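Local coordinates for beta sliding clamp (Borrelia burgdorferi, PDB 6DJ8), which probably forms a ring-shaped head-to-tail homodimer around DNA that tethers DNA polymerases and other proteins to it and makes synthesis processive, at residues K158-V163 / G236-K241; K274-K279 / G370-L375; T75-L80 / I101-N106. One frame throughout, in Å; residues are numbered along the deposited sequence.

Contact 1 of 3, residues K158-V163 / G236-K241; sequences KSFKKV and GMVKIK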
ATOM      1  N   LYS A 158       9.907  -6.668 -26.928  1.00 47.21           N
ATOM      2  CA  LYS A 158      10.572  -5.560 -26.250  1.00 48.68           C
ATOM      3  C   LYS A 158      10.199  -4.218 -26.875  1.00 47.69           C
ATOM      4  O   LYS A 158       9.902  -3.253 -26.162  1.00 40.39           O
ATOM      5  CB  LYS A 158      12.085  -5.782 -26.285  1.00 56.11           C
ATOM      6  CG  LYS A 158      12.910  -4.631 -25.745  1.00 55.90           C
ATOM      7  CD  LYS A 158      14.321  -5.091 -25.375  1.00 69.77           C
ATOM      8  CE  LYS A 158      15.344  -3.967 -25.492  1.00 76.06           C
ATOM      9  NZ  LYS A 158      15.549  -3.552 -26.916  1.00 82.43           N
ATOM     10  N   SER A 159      10.175  -4.141 -28.206  1.00 40.60           N
ATOM     11  CA  SER A 159       9.800  -2.888 -28.852  1.00 40.28           C
ATOM     12  C   SER A 159       8.347  -2.536 -28.562  1.00 38.35           C
ATOM     13  O   SER A 159       8.032  -1.395 -28.205  1.00 41.19           O
ATOM     14  CB  SER A 159      10.054  -2.983 -30.361  1.00 42.57           C
ATOM     15  OG  SER A 159      11.393  -3.393 -30.576  1.00 51.91           O
ATOM     16  N   PHE A 160       7.444  -3.517 -28.699  1.00 42.19           N
ATOM     17  CA  PHE A 160       6.025  -3.265 -28.476  1.00 36.01           C
ATOM     18  C   PHE A 160       5.768  -2.775 -27.061  1.00 33.96           C
ATOM     19  O   PHE A 160       4.919  -1.900 -26.844  1.00 34.22           O
ATOM     20  CB  PHE A 160       5.231  -4.547 -28.732  1.00 42.75           C
ATOM     21  CG  PHE A 160       3.740  -4.353 -28.802  1.00 42.58           C
ATOM     22  CD1 PHE A 160       3.192  -3.157 -29.221  1.00 44.64           C
ATOM     23  CD2 PHE A 160       2.883  -5.388 -28.466  1.00 43.88           C
ATOM     24  CE1 PHE A 160       1.813  -2.993 -29.293  1.00 46.75           C
ATOM     25  CE2 PHE A 160       1.509  -5.220 -28.542  1.00 45.89           C
ATOM     26  CZ  PHE A 160       0.979  -4.018 -28.964  1.00 40.14           C
ATOM     27  N   LYS A 161       6.470  -3.351 -26.077  1.00 39.18           N
ATOM     28  CA  LYS A 161       6.331  -2.886 -24.697  1.00 38.19           C
ATOM     29  C   LYS A 161       6.743  -1.426 -24.567  1.00 39.04           C
ATOM     30  O   LYS A 161       6.069  -0.636 -23.892  1.00 37.20           O
ATOM     31  CB  LYS A 161       7.202  -3.721 -23.752  1.00 43.46           C
ATOM     32  CG  LYS A 161       6.639  -5.056 -23.364  1.00 55.17           C
ATOM     33  CD  LYS A 161       7.477  -5.698 -22.264  1.00 58.42           C
ATOM     34  CE  LYS A 161       7.637  -4.747 -21.093  1.00 61.62           C
ATOM     35  NZ  LYS A 161       7.557  -5.472 -19.799  1.00 64.52           N
ATOM     36  N   LYS A 162       7.860  -1.050 -25.195  1.00 39.01           N
ATOM     37  CA  LYS A 162       8.295   0.346 -25.122  1.00 42.34           C
ATOM     38  C   LYS A 162       7.252   1.270 -25.737  1.00 40.53           C
ATOM     39  O   LYS A 162       6.903   2.307 -25.159  1.00 38.44           O
ATOM     40  CB  LYS A 162       9.646   0.510 -25.818  1.00 46.10           C
ATOM     41  CG  LYS A 162      10.271   1.892 -25.657  1.00 50.28           C
ATOM     42  CD  LYS A 162      11.759   1.844 -25.991  1.00 49.23           C
ATOM     43  CE  LYS A 162      12.343   3.230 -26.225  1.00 62.10           C
ATOM     44  NZ  LYS A 162      13.837   3.171 -26.230  1.00 70.18           N
ATOM     45  N   VAL A 163       6.713   0.890 -26.894  1.00 33.99           N
ATOM     46  CA  VAL A 163       5.692   1.713 -27.538  1.00 35.11           C
ATOM     47  C   VAL A 163       4.460   1.840 -26.649  1.00 34.66           C
ATOM     48  O   VAL A 163       3.893   2.930 -26.495  1.00 38.47           O
ATOM     49  CB  VAL A 163       5.348   1.140 -28.924  1.00 41.31           C
ATOM     50  CG1 VAL A 163       4.129   1.836 -29.492  1.00 36.71           C
ATOM     51  CG2 VAL A 163       6.529   1.342 -29.865  1.00 41.33           C
ATOM     52  N   GLY A 236      11.263 -12.404 -27.357  1.00 50.84           N
ATOM     53  CA  GLY A 236      10.521 -13.091 -28.391  1.00 51.47           C
ATOM     54  C   GLY A 236       9.699 -12.119 -29.210  1.00 49.46           C
ATOM     55  O   GLY A 236       9.762 -10.899 -29.038  1.00 48.08           O
ATOM     56  N   MET A 237       8.868 -12.688 -30.076  1.00 48.38           N
ATOM     57  CA  MET A 237       8.078 -11.927 -31.036  1.00 44.80           C
ATOM     58  C   MET A 237       6.619 -11.891 -30.601  1.00 43.69           C
ATOM     59  O   MET A 237       6.181 -12.686 -29.766  1.00 44.58           O
ATOM     60  CB  MET A 237       8.210 -12.536 -32.440  1.00 43.57           C
ATOM     61  CG  MET A 237       9.662 -12.730 -32.860  1.00 46.54           C
ATOM     62  SD  MET A 237      10.601 -11.172 -32.852  1.00 57.99           S
ATOM     63  CE  MET A 237       9.757 -10.269 -34.148  1.00 40.84           C
ATOM     64  N   VAL A 238       5.891 -10.900 -31.115  1.00 36.60           N
ATOM     65  CA  VAL A 238       4.453 -10.769 -30.902  1.00 37.41           C
ATOM     66  C   VAL A 238       3.789 -10.460 -32.241  1.00 42.10           C
ATOM     67  O   VAL A 238       4.244  -9.568 -32.968  1.00 36.11           O
ATOM     68  CB  VAL A 238       4.115  -9.688 -29.849  1.00 39.08           C
ATOM     69  CG1 VAL A 238       4.926  -8.431 -30.075  1.00 39.35           C
ATOM     70  CG2 VAL A 238       2.614  -9.375 -29.868  1.00 40.41           C
ATOM     71  N   LYS A 239       2.725 -11.197 -32.564  1.00 33.95           N
ATOM     72  CA  LYS A 239       1.964 -11.008 -33.795  1.00 43.18           C
ATOM     73  C   LYS A 239       0.747 -10.166 -33.456  1.00 40.86           C
ATOM     74  O   LYS A 239       0.040 -10.455 -32.487  1.00 39.13           O
ATOM     75  CB  LYS A 239       1.492 -12.343 -34.384  1.00 43.91           C
ATOM     76  CG  LYS A 239       2.584 -13.321 -34.757  1.00 45.84           C
ATOM     77  CD  LYS A 239       1.996 -14.583 -35.389  1.00 51.54           C
ATOM     78  CE  LYS A 239       3.060 -15.656 -35.592  1.00 56.83           C
ATOM     79  NZ  LYS A 239       3.938 -15.457 -36.758  1.00 70.46           N
ATOM     80  N   ILE A 240       0.528  -9.114 -34.225  1.00 37.22           N
ATOM     81  CA  ILE A 240      -0.625  -8.240 -34.070  1.00 39.60           C
ATOM     82  C   ILE A 240      -1.424  -8.304 -35.359  1.00 46.68           C
ATOM     83  O   ILE A 240      -0.844  -8.245 -36.445  1.00 41.38           O
ATOM     84  CB  ILE A 240      -0.179  -6.798 -33.743  1.00 42.71           C
ATOM     85  CG1 ILE A 240       0.408  -6.748 -32.330  1.00 41.37           C
ATOM     86  CG2 ILE A 240      -1.312  -5.806 -33.945  1.00 46.41           C
ATOM     87  CD1 ILE A 240       1.284  -5.519 -32.079  1.00 50.37           C
ATOM     88  N   LYS A 241      -2.745  -8.415 -35.242  1.00 40.76           N
ATOM     89  CA  LYS A 241      -3.619  -8.530 -36.404  1.00 42.19           C
ATOM     90  C   LYS A 241      -4.828  -7.626 -36.229  1.00 45.13           C
ATOM     91  O   LYS A 241      -5.275  -7.384 -35.107  1.00 42.15           O
ATOM     92  CB  LYS A 241      -4.086  -9.975 -36.624  1.00 49.24           C
ATOM     93  CG  LYS A 241      -2.968 -10.964 -36.929  1.00 55.74           C
ATOM     94  CD  LYS A 241      -3.517 -12.387 -37.034  1.00 63.12           C
ATOM     95  CE  LYS A 241      -2.410 -13.425 -37.131  1.00 59.84           C
ATOM     96  NZ  LYS A 241      -1.407 -13.060 -38.161  1.00 64.40           N
TER
HETATM   97  O   HOH W   1      11.330  -8.745 -27.785  1.00 52.26           O
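This is an apolar helix-on-sheet contact: Phe160, on helix 157-167, is set down on Val238 and Ile240 of strand 237-242, and all three side chains are buried. The two backbones come nearest at Phe160 CA and Val238 CA, 8.0 Å apart, and no direct hydrogen bond joins the segments. Ile240 makes a CH-pi contact, and Val238 contributes a nearly equal share of the packing. Ile240 CD1 lies 3.6 Å from the centroid of the Phe160 ring and 18° off the ring normal, so the methyl sits over a face, displaced toward the rim. The displacement is toward the far end of the ring, since Ile240 CD1 comes closest to Phe160 CZ, at 3.5 Å. Ile240 and Phe160 reach for each other from opposite directions, and an extended outer torsion (chi2 161°) carries CD1 forward from the strand. Phe160 in turn has CG swung anti to the backbone N (chi1 -168°), which sends the ring off the helix over the sheet. Val238 crosses the aromatic side chain at about a right angle; its CG1 meets Phe160 CD2 at 4.0 Å, obliquely to the ring.

The arrangement belongs to the DNA polymerase III beta-subunit fold, whose domains each pack two helices against beta-sheets. Here the second helix, 223-231, adds Phe225 and Leu228 around Phe160, while Ile155 comes from strand 151-156, the antiparallel neighbour of 237-242 at the sheet edge.

At the start of the helix a single water replaces direct contact. It accepts from Lys158 N at 2.7 Å and donates to Gly236 O at 2.9 Å. Lys158 is in the first helical turn, where N-H groups lack a carbonyl of their own helix, and this water supplies the missing acceptor.

Contact 2 of 3, residues K274-K279 / G370-L375; sequences KEQKNK and GNVLKL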
ATOM      1  N   LYS A 274       5.574  22.658 -36.407  1.00 69.93           N
ATOM      2  CA  LYS A 274       6.579  22.441 -37.438  1.00 73.50           C
ATOM      3  C   LYS A 274       7.957  22.853 -36.930  1.00 78.64           C
ATOM      4  O   LYS A 274       8.873  22.028 -36.841  1.00 82.74           O
ATOM      5  CB  LYS A 274       6.206  23.208 -38.712  1.00 68.50           C
ATOM      6  N   GLU A 275       8.110  24.125 -36.579  1.00 69.81           N
ATOM      7  CA  GLU A 275       9.347  24.663 -36.033  1.00 74.66           C
ATOM      8  C   GLU A 275       8.995  25.463 -34.790  1.00 67.61           C
ATOM      9  O   GLU A 275       8.059  26.269 -34.814  1.00 67.73           O
ATOM     10  CB  GLU A 275      10.081  25.554 -37.052  1.00 66.60           C
ATOM     11  N   GLN A 276       9.721  25.233 -33.703  1.00 55.14           N
ATOM     12  CA  GLN A 276       9.431  25.900 -32.440  1.00 58.03           C
ATOM     13  C   GLN A 276      10.585  26.804 -32.050  1.00 50.65           C
ATOM     14  O   GLN A 276      11.748  26.390 -32.088  1.00 54.17           O
ATOM     15  CB  GLN A 276       9.145  24.887 -31.353  1.00 57.78           C
ATOM     16  CG  GLN A 276       7.897  24.119 -31.677  1.00 59.81           C
ATOM     17  CD  GLN A 276       7.619  23.093 -30.659  1.00 54.69           C
ATOM     18  OE1 GLN A 276       8.379  22.141 -30.502  1.00 61.16           O
ATOM     19  NE2 GLN A 276       6.543  23.290 -29.912  1.00 52.75           N
ATOM     20  N   LYS A 277      10.251  28.039 -31.674  1.00 49.09           N
ATOM     21  CA  LYS A 277      11.264  29.080 -31.515  1.00 52.29           C
ATOM     22  C   LYS A 277      12.102  28.876 -30.253  1.00 55.59           C
ATOM     23  O   LYS A 277      13.316  29.110 -30.269  1.00 53.45           O
ATOM     24  CB  LYS A 277      10.595  30.453 -31.517  1.00 57.30           C
ATOM     25  N   ASN A 278      11.480  28.454 -29.150  1.00 52.08           N
ATOM     26  CA  ASN A 278      12.160  28.350 -27.863  1.00 48.65           C
ATOM     27  C   ASN A 278      12.499  26.894 -27.559  1.00 50.96           C
ATOM     28  O   ASN A 278      11.604  26.040 -27.518  1.00 46.15           O
ATOM     29  CB  ASN A 278      11.289  28.953 -26.769  1.00 51.14           C
ATOM     30  CG  ASN A 278      10.774  30.337 -27.135  1.00 55.05           C
ATOM     31  OD1 ASN A 278      11.530  31.308 -27.130  1.00 54.31           O
ATOM     32  ND2 ASN A 278       9.484  30.431 -27.448  1.00 52.70           N
ATOM     33  N   LYS A 279      13.788  26.604 -27.352  1.00 43.87           N
ATOM     34  CA  LYS A 279      14.240  25.232 -27.149  1.00 41.22           C
ATOM     35  C   LYS A 279      15.070  25.122 -25.881  1.00 49.76           C
ATOM     36  O   LYS A 279      15.992  25.913 -25.666  1.00 49.26           O
ATOM     37  CB  LYS A 279      15.077  24.723 -28.329  1.00 51.91           C
ATOM     38  CG  LYS A 279      14.463  24.926 -29.713  1.00 52.71           C
ATOM     39  CD  LYS A 279      15.428  24.456 -30.801  1.00 60.74           C
ATOM     40  CE  LYS A 279      14.706  24.009 -32.058  1.00 62.87           C
ATOM     41  NZ  LYS A 279      13.639  24.966 -32.444  1.00 70.24           N
ATOM     42  N   GLY A 370       3.109  30.643 -25.918  1.00 66.17           N
ATOM     43  CA  GLY A 370       1.661  30.444 -25.787  1.00 56.69           C
ATOM     44  C   GLY A 370       1.181  29.269 -26.590  1.00 59.39           C
ATOM     45  O   GLY A 370      -0.014  29.192 -26.834  1.00 61.74           O
ATOM     46  N   ASN A 371       2.083  28.389 -27.001  1.00 56.15           N
ATOM     47  CA  ASN A 371       1.598  27.210 -27.751  1.00 54.78           C
ATOM     48  C   ASN A 371       1.990  25.903 -27.060  1.00 55.83           C
ATOM     49  O   ASN A 371       2.630  25.953 -26.019  1.00 49.80           O
ATOM     50  CB  ASN A 371       1.924  27.275 -29.234  1.00 61.18           C
ATOM     51  CG  ASN A 371       0.640  27.372 -30.017  1.00 77.67           C
ATOM     52  OD1 ASN A 371      -0.004  26.360 -30.277  1.00 82.43           O
ATOM     53  ND2 ASN A 371       0.216  28.591 -30.306  1.00 78.98           N
ATOM     54  N   VAL A 372       1.647  24.784 -27.691  1.00 49.85           N
ATOM     55  CA  VAL A 372       1.888  23.450 -27.179  1.00 49.92           C
ATOM     56  C   VAL A 372       3.356  23.272 -26.815  1.00 47.14           C
ATOM     57  O   VAL A 372       4.260  23.685 -27.548  1.00 41.15           O
ATOM     58  CB  VAL A 372       1.431  22.422 -28.230  1.00 45.28           C
ATOM     59  CG1 VAL A 372       2.268  22.548 -29.492  1.00 52.26           C
ATOM     60  CG2 VAL A 372       1.522  21.053 -27.699  1.00 49.34           C
ATOM     61  N   LEU A 373       3.582  22.627 -25.679  1.00 36.36           N
ATOM     62  CA  LEU A 373       4.904  22.205 -25.251  1.00 36.14           C
ATOM     63  C   LEU A 373       5.208  20.840 -25.858  1.00 44.74           C
ATOM     64  O   LEU A 373       4.379  19.925 -25.789  1.00 39.86           O
ATOM     65  CB  LEU A 373       4.953  22.133 -23.723  1.00 39.11           C
ATOM     66  CG  LEU A 373       6.271  22.339 -23.003  1.00 48.20           C
ATOM     67  CD1 LEU A 373       6.695  23.769 -23.181  1.00 54.12           C
ATOM     68  CD2 LEU A 373       6.124  22.008 -21.529  1.00 55.57           C
ATOM     69  N   LYS A 374       6.387  20.701 -26.449  1.00 36.96           N
ATOM     70  CA  LYS A 374       6.797  19.448 -27.066  1.00 39.63           C
ATOM     71  C   LYS A 374       7.946  18.841 -26.283  1.00 39.69           C
ATOM     72  O   LYS A 374       8.952  19.513 -26.019  1.00 36.97           O
ATOM     73  CB  LYS A 374       7.211  19.646 -28.522  1.00 45.59           C
ATOM     74  CG  LYS A 374       7.781  18.384 -29.161  1.00 43.75           C
ATOM     75  CD  LYS A 374       7.879  18.545 -30.685  1.00 49.80           C
ATOM     76  CE  LYS A 374       9.242  19.073 -31.108  1.00 49.56           C
ATOM     77  NZ  LYS A 374      10.362  18.231 -30.608  1.00 57.81           N
ATOM     78  N   LEU A 375       7.783  17.580 -25.901  1.00 33.08           N
ATOM     79  CA  LEU A 375       8.800  16.821 -25.192  1.00 36.59           C
ATOM     80  C   LEU A 375       9.334  15.722 -26.085  1.00 40.86           C
ATOM     81  O   LEU A 375       8.552  14.974 -26.676  1.00 40.20           O
ATOM     82  CB  LEU A 375       8.235  16.183 -23.918  1.00 34.26           C
ATOM     83  CG  LEU A 375       8.057  16.984 -22.637  1.00 42.05           C
ATOM     84  CD1 LEU A 375       7.380  18.293 -22.899  1.00 41.99           C
ATOM     85  CD2 LEU A 375       7.254  16.122 -21.578  1.00 35.81           C
TER
HETATM   86  O   HOH W   2       4.556  25.239 -29.709  1.00 47.19           O
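Gln276 makes the contact for the whole of 274-279, reaching across to Val372 and Lys374. Just before it, Glu275 O accepts a hydrogen bond from Asn368 ND2. Gln276 itself then points its CB toward 370-375, and with chi2 at 178° the chain runs out straight, delivering the amide to the other segment. Its NE2 is linked to Val372 O through a water, 2.8 Å from Gln276 NE2, which donates its N-H, and 2.7 Å from Val372 O, which receives the water's proton. The other amide atom lies along the aliphatic part of Lys374: Gln276 OE1 is 3.2 Å from Lys374 CE and 3.4 Å from Lys374 CB. Lys374 bends at chi3 (92°), curling its chain round this oxygen while NZ goes on to a weak hydrogen bond with Gln366. Gln276 OE1 is buried without a hydrogen-bond partner in the model; the CE methylene beside the ammonium may offer it modest electrostatic compensation.

In the antiparallel sheet that the C-terminal domain shares with the central domain, strand 362-367 runs between 278-283 and 373-376, so the Gln276 side chain passes by the end of an intervening strand. Beyond it, Lys277 N bonds Asn368 OD1, and Asn278 begins strand 278-283, its backbone paired with Phe367. On the partner segment, Asn371 and Val372 also pack on the bound natural-product peptide.

Contact 3 of 3, residues T75-L80 / I101-N106; sequences TDFKVL and IVFNEN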
ATOM      1  N   THR A  75      -9.141 -37.133 -18.671  1.00 50.27           N
ATOM      2  CA  THR A  75     -10.296 -36.817 -19.495  1.00 56.66           C
ATOM      3  C   THR A  75     -10.359 -35.311 -19.682  1.00 55.76           C
ATOM      4  O   THR A  75      -9.770 -34.543 -18.919  1.00 58.55           O
ATOM      5  CB  THR A  75     -11.614 -37.330 -18.897  1.00 59.25           C
ATOM      6  OG1 THR A  75     -11.863 -36.682 -17.641  1.00 56.89           O
ATOM      7  CG2 THR A  75     -11.571 -38.852 -18.704  1.00 62.05           C
ATOM      8  N   ASP A  76     -11.109 -34.905 -20.692  1.00 44.99           N
ATOM      9  CA  ASP A  76     -11.293 -33.505 -21.023  1.00 46.53           C
ATOM     10  C   ASP A  76     -12.566 -33.014 -20.355  1.00 49.61           C
ATOM     11  O   ASP A  76     -13.557 -33.744 -20.280  1.00 50.07           O
ATOM     12  CB  ASP A  76     -11.394 -33.325 -22.540  1.00 50.56           C
ATOM     13  CG  ASP A  76     -10.105 -33.687 -23.259  1.00 54.44           C
ATOM     14  OD1 ASP A  76      -9.101 -33.993 -22.575  1.00 55.76           O
ATOM     15  OD2 ASP A  76     -10.104 -33.676 -24.510  1.00 62.91           O
ATOM     16  N   PHE A  77     -12.536 -31.785 -19.857  1.00 44.03           N
ATOM     17  CA  PHE A  77     -13.713 -31.208 -19.225  1.00 42.09           C
ATOM     18  C   PHE A  77     -13.494 -29.708 -19.114  1.00 43.35           C
ATOM     19  O   PHE A  77     -12.378 -29.215 -19.277  1.00 44.15           O
ATOM     20  CB  PHE A  77     -13.973 -31.820 -17.839  1.00 47.75           C
ATOM     21  CG  PHE A  77     -12.878 -31.543 -16.826  1.00 45.16           C
ATOM     22  CD1 PHE A  77     -11.745 -32.335 -16.767  1.00 45.18           C
ATOM     23  CD2 PHE A  77     -12.992 -30.487 -15.938  1.00 42.62           C
ATOM     24  CE1 PHE A  77     -10.753 -32.088 -15.826  1.00 44.44           C
ATOM     25  CE2 PHE A  77     -11.991 -30.219 -14.997  1.00 41.32           C
ATOM     26  CZ  PHE A  77     -10.872 -31.019 -14.942  1.00 39.91           C
ATOM     27  N   LYS A  78     -14.567 -28.992 -18.788  1.00 42.56           N
ATOM     28  CA  LYS A  78     -14.506 -27.552 -18.576  1.00 43.27           C
ATOM     29  C   LYS A  78     -15.117 -27.219 -17.221  1.00 50.73           C
ATOM     30  O   LYS A  78     -15.997 -27.933 -16.731  1.00 53.06           O
ATOM     31  CB  LYS A  78     -15.237 -26.764 -19.678  1.00 51.24           C
ATOM     32  CG  LYS A  78     -14.743 -27.034 -21.092  1.00 49.40           C
ATOM     33  CD  LYS A  78     -15.359 -26.042 -22.065  1.00 53.91           C
ATOM     34  CE  LYS A  78     -14.973 -26.340 -23.499  1.00 62.76           C
ATOM     35  NZ  LYS A  78     -14.683 -25.062 -24.229  1.00 65.05           N
ATOM     36  N   VAL A  79     -14.617 -26.140 -16.613  1.00 46.45           N
ATOM     37  CA  VAL A  79     -15.087 -25.640 -15.323  1.00 43.24           C
ATOM     38  C   VAL A  79     -15.133 -24.117 -15.365  1.00 46.59           C
ATOM     39  O   VAL A  79     -14.163 -23.474 -15.773  1.00 44.64           O
ATOM     40  CB  VAL A  79     -14.189 -26.101 -14.155  1.00 43.20           C
ATOM     41  CG1 VAL A  79     -14.585 -25.380 -12.896  1.00 46.10           C
ATOM     42  CG2 VAL A  79     -14.334 -27.597 -13.944  1.00 49.22           C
ATOM     43  N   LEU A  80     -16.257 -23.544 -14.945  1.00 38.70           N
ATOM     44  CA  LEU A  80     -16.381 -22.107 -14.736  1.00 44.51           C
ATOM     45  C   LEU A  80     -16.306 -21.831 -13.238  1.00 47.97           C
ATOM     46  O   LEU A  80     -17.123 -22.359 -12.469  1.00 46.03           O
ATOM     47  CB  LEU A  80     -17.696 -21.597 -15.313  1.00 43.54           C
ATOM     48  CG  LEU A  80     -17.914 -20.092 -15.365  1.00 46.50           C
ATOM     49  CD1 LEU A  80     -16.966 -19.476 -16.389  1.00 46.12           C
ATOM     50  CD2 LEU A  80     -19.370 -19.794 -15.725  1.00 53.33           C
ATOM     51  N   ILE A 101      -6.035 -31.053  -9.115  1.00 33.10           N
ATOM     52  CA  ILE A 101      -7.316 -30.365  -9.080  1.00 36.12           C
ATOM     53  C   ILE A 101      -8.361 -31.326  -9.621  1.00 42.33           C
ATOM     54  O   ILE A 101      -8.268 -31.762 -10.769  1.00 38.44           O
ATOM     55  CB  ILE A 101      -7.263 -29.063  -9.884  1.00 41.53           C
ATOM     56  CG1 ILE A 101      -6.226 -28.118  -9.240  1.00 40.24           C
ATOM     57  CG2 ILE A 101      -8.637 -28.441  -9.964  1.00 41.23           C
ATOM     58  CD1 ILE A 101      -5.979 -26.802  -9.992  1.00 36.12           C
ATOM     59  N   VAL A 102      -9.347 -31.658  -8.794  1.00 45.54           N
ATOM     60  CA  VAL A 102     -10.364 -32.651  -9.107  1.00 42.87           C
ATOM     61  C   VAL A 102     -11.676 -31.912  -9.296  1.00 40.42           C
ATOM     62  O   VAL A 102     -12.028 -31.056  -8.479  1.00 43.29           O
ATOM     63  CB  VAL A 102     -10.491 -33.705  -7.991  1.00 41.37           C
ATOM     64  CG1 VAL A 102     -11.593 -34.708  -8.328  1.00 41.78           C
ATOM     65  CG2 VAL A 102      -9.167 -34.413  -7.766  1.00 41.27           C
ATOM     66  N   PHE A 103     -12.389 -32.216 -10.372  1.00 39.36           N
ATOM     67  CA  PHE A 103     -13.681 -31.592 -10.603  1.00 41.40           C
ATOM     68  C   PHE A 103     -14.754 -32.562 -10.147  1.00 45.00           C
ATOM     69  O   PHE A 103     -14.858 -33.674 -10.674  1.00 44.11           O
ATOM     70  CB  PHE A 103     -13.884 -31.194 -12.064  1.00 40.46           C
ATOM     71  CG  PHE A 103     -15.235 -30.589 -12.343  1.00 42.67           C
ATOM     72  CD1 PHE A 103     -15.809 -29.708 -11.443  1.00 40.83           C
ATOM     73  CD2 PHE A 103     -15.902 -30.846 -13.528  1.00 45.21           C
ATOM     74  CE1 PHE A 103     -17.036 -29.134 -11.689  1.00 43.65           C
ATOM     75  CE2 PHE A 103     -17.133 -30.270 -13.788  1.00 48.47           C
ATOM     76  CZ  PHE A 103     -17.700 -29.410 -12.869  1.00 50.10           C
ATOM     77  N   ASN A 104     -15.577 -32.113  -9.211  1.00 47.25           N
ATOM     78  CA  ASN A 104     -16.672 -32.893  -8.637  1.00 51.62           C
ATOM     79  C   ASN A 104     -17.925 -32.287  -9.240  1.00 50.00           C
ATOM     80  O   ASN A 104     -18.531 -31.377  -8.672  1.00 50.13           O
ATOM     81  CB  ASN A 104     -16.660 -32.782  -7.107  1.00 54.51           C
ATOM     82  CG  ASN A 104     -17.706 -33.661  -6.429  1.00 63.81           C
ATOM     83  OD1 ASN A 104     -17.843 -33.626  -5.202  1.00 65.15           O
ATOM     84  ND2 ASN A 104     -18.436 -34.445  -7.207  1.00 53.81           N
ATOM     85  N   GLU A 105     -18.323 -32.825 -10.392  1.00 50.54           N
ATOM     86  CA  GLU A 105     -19.501 -32.313 -11.067  1.00 57.25           C
ATOM     87  C   GLU A 105     -20.770 -32.610 -10.282  1.00 62.97           C
ATOM     88  O   GLU A 105     -21.717 -31.818 -10.323  1.00 64.08           O
ATOM     89  CB  GLU A 105     -19.577 -32.906 -12.472  1.00 65.50           C
ATOM     90  CG  GLU A 105     -20.394 -32.103 -13.464  1.00 65.76           C
ATOM     91  CD  GLU A 105     -20.620 -32.865 -14.758  1.00 74.53           C
ATOM     92  OE1 GLU A 105     -20.713 -34.113 -14.700  1.00 76.33           O
ATOM     93  OE2 GLU A 105     -20.700 -32.218 -15.826  1.00 76.13           O
ATOM     94  N   ASN A 106     -20.789 -33.703  -9.517  1.00 64.44           N
ATOM     95  CA  ASN A 106     -21.975 -34.024  -8.732  1.00 67.14           C
ATOM     96  C   ASN A 106     -22.259 -32.985  -7.655  1.00 69.99           C
ATOM     97  O   ASN A 106     -23.415 -32.828  -7.250  1.00 78.38           O
ATOM     98  CB  ASN A 106     -21.820 -35.400  -8.071  1.00 70.90           C
ATOM     99  CG  ASN A 106     -22.404 -36.523  -8.901  1.00 73.16           C
ATOM    100  OD1 ASN A 106     -23.619 -36.724  -8.919  1.00 73.65           O
ATOM    101  ND2 ASN A 106     -21.543 -37.272  -9.580  1.00 71.88           N
TER
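Phe77 places CG between its backbone N and carbonyl carbon (chi1 64°), whereas Phe103 sends CG anti to its N, and the two side chains slide past each other in opposite directions. Their planes are tilted by only 16°, but the centroids are 5.8 Å apart, so the rings barely overlap. What Phe77 touches is mainly the root of its partner: Phe77 CE2 lies 3.6 Å from Phe103 CB, while Phe77 CD2 meets Phe103 CD2 at 3.8 Å.

Val79 takes the face that Phe77 leaves. Its CG2 stands 3.5 Å from the Phe103 ring centroid, almost on the normal, in a well-centred CH-pi contact, and the same methyl borders the edge of the Phe77 ring in plane. On the opposite face of Phe103, Glu105 N lies 4.0 Å above the ring plane, near its centre, so this ring is bracketed between a methyl and the backbone of its own segment.

Both strands are in the N-terminal domain but in different sheets; that of 77-82 continues into the central domain. Their axes approach to 9.2 Å at 85°, so the segments cross almost at right angles, and Leu110 of strand 109-114 continues the apolar layer beside Val79 and Phe103.

With no hydrogen bond between the segments, the join depends on dispersion and CH-pi attraction, from Val79 CG2 over the Phe103 face and the Phe77 ring against Phe103 CB.

How the contacts relate
Each contact lies in a different one of the three domains, and along the chain they follow one another in the order 3, 1, 2. Contacts 1 and 3 reach the same continuous sheet, contact 3 through 77-82 at one edge within the chain, contact 1 through 237-242, next to the strand at the other edge; their centres are 35 Å apart, their nearest atoms about 21 Å. Contact 2 is in another sheet, its centre 31 Å from that of contact 1, with about 12 Å between nearest atoms. Contacts 2 and 3 lie on opposite sides of the chain's centre, 62 Å between their own centres. Of the three, contact 2 borders the bound peptide, through Asn371 and Val372.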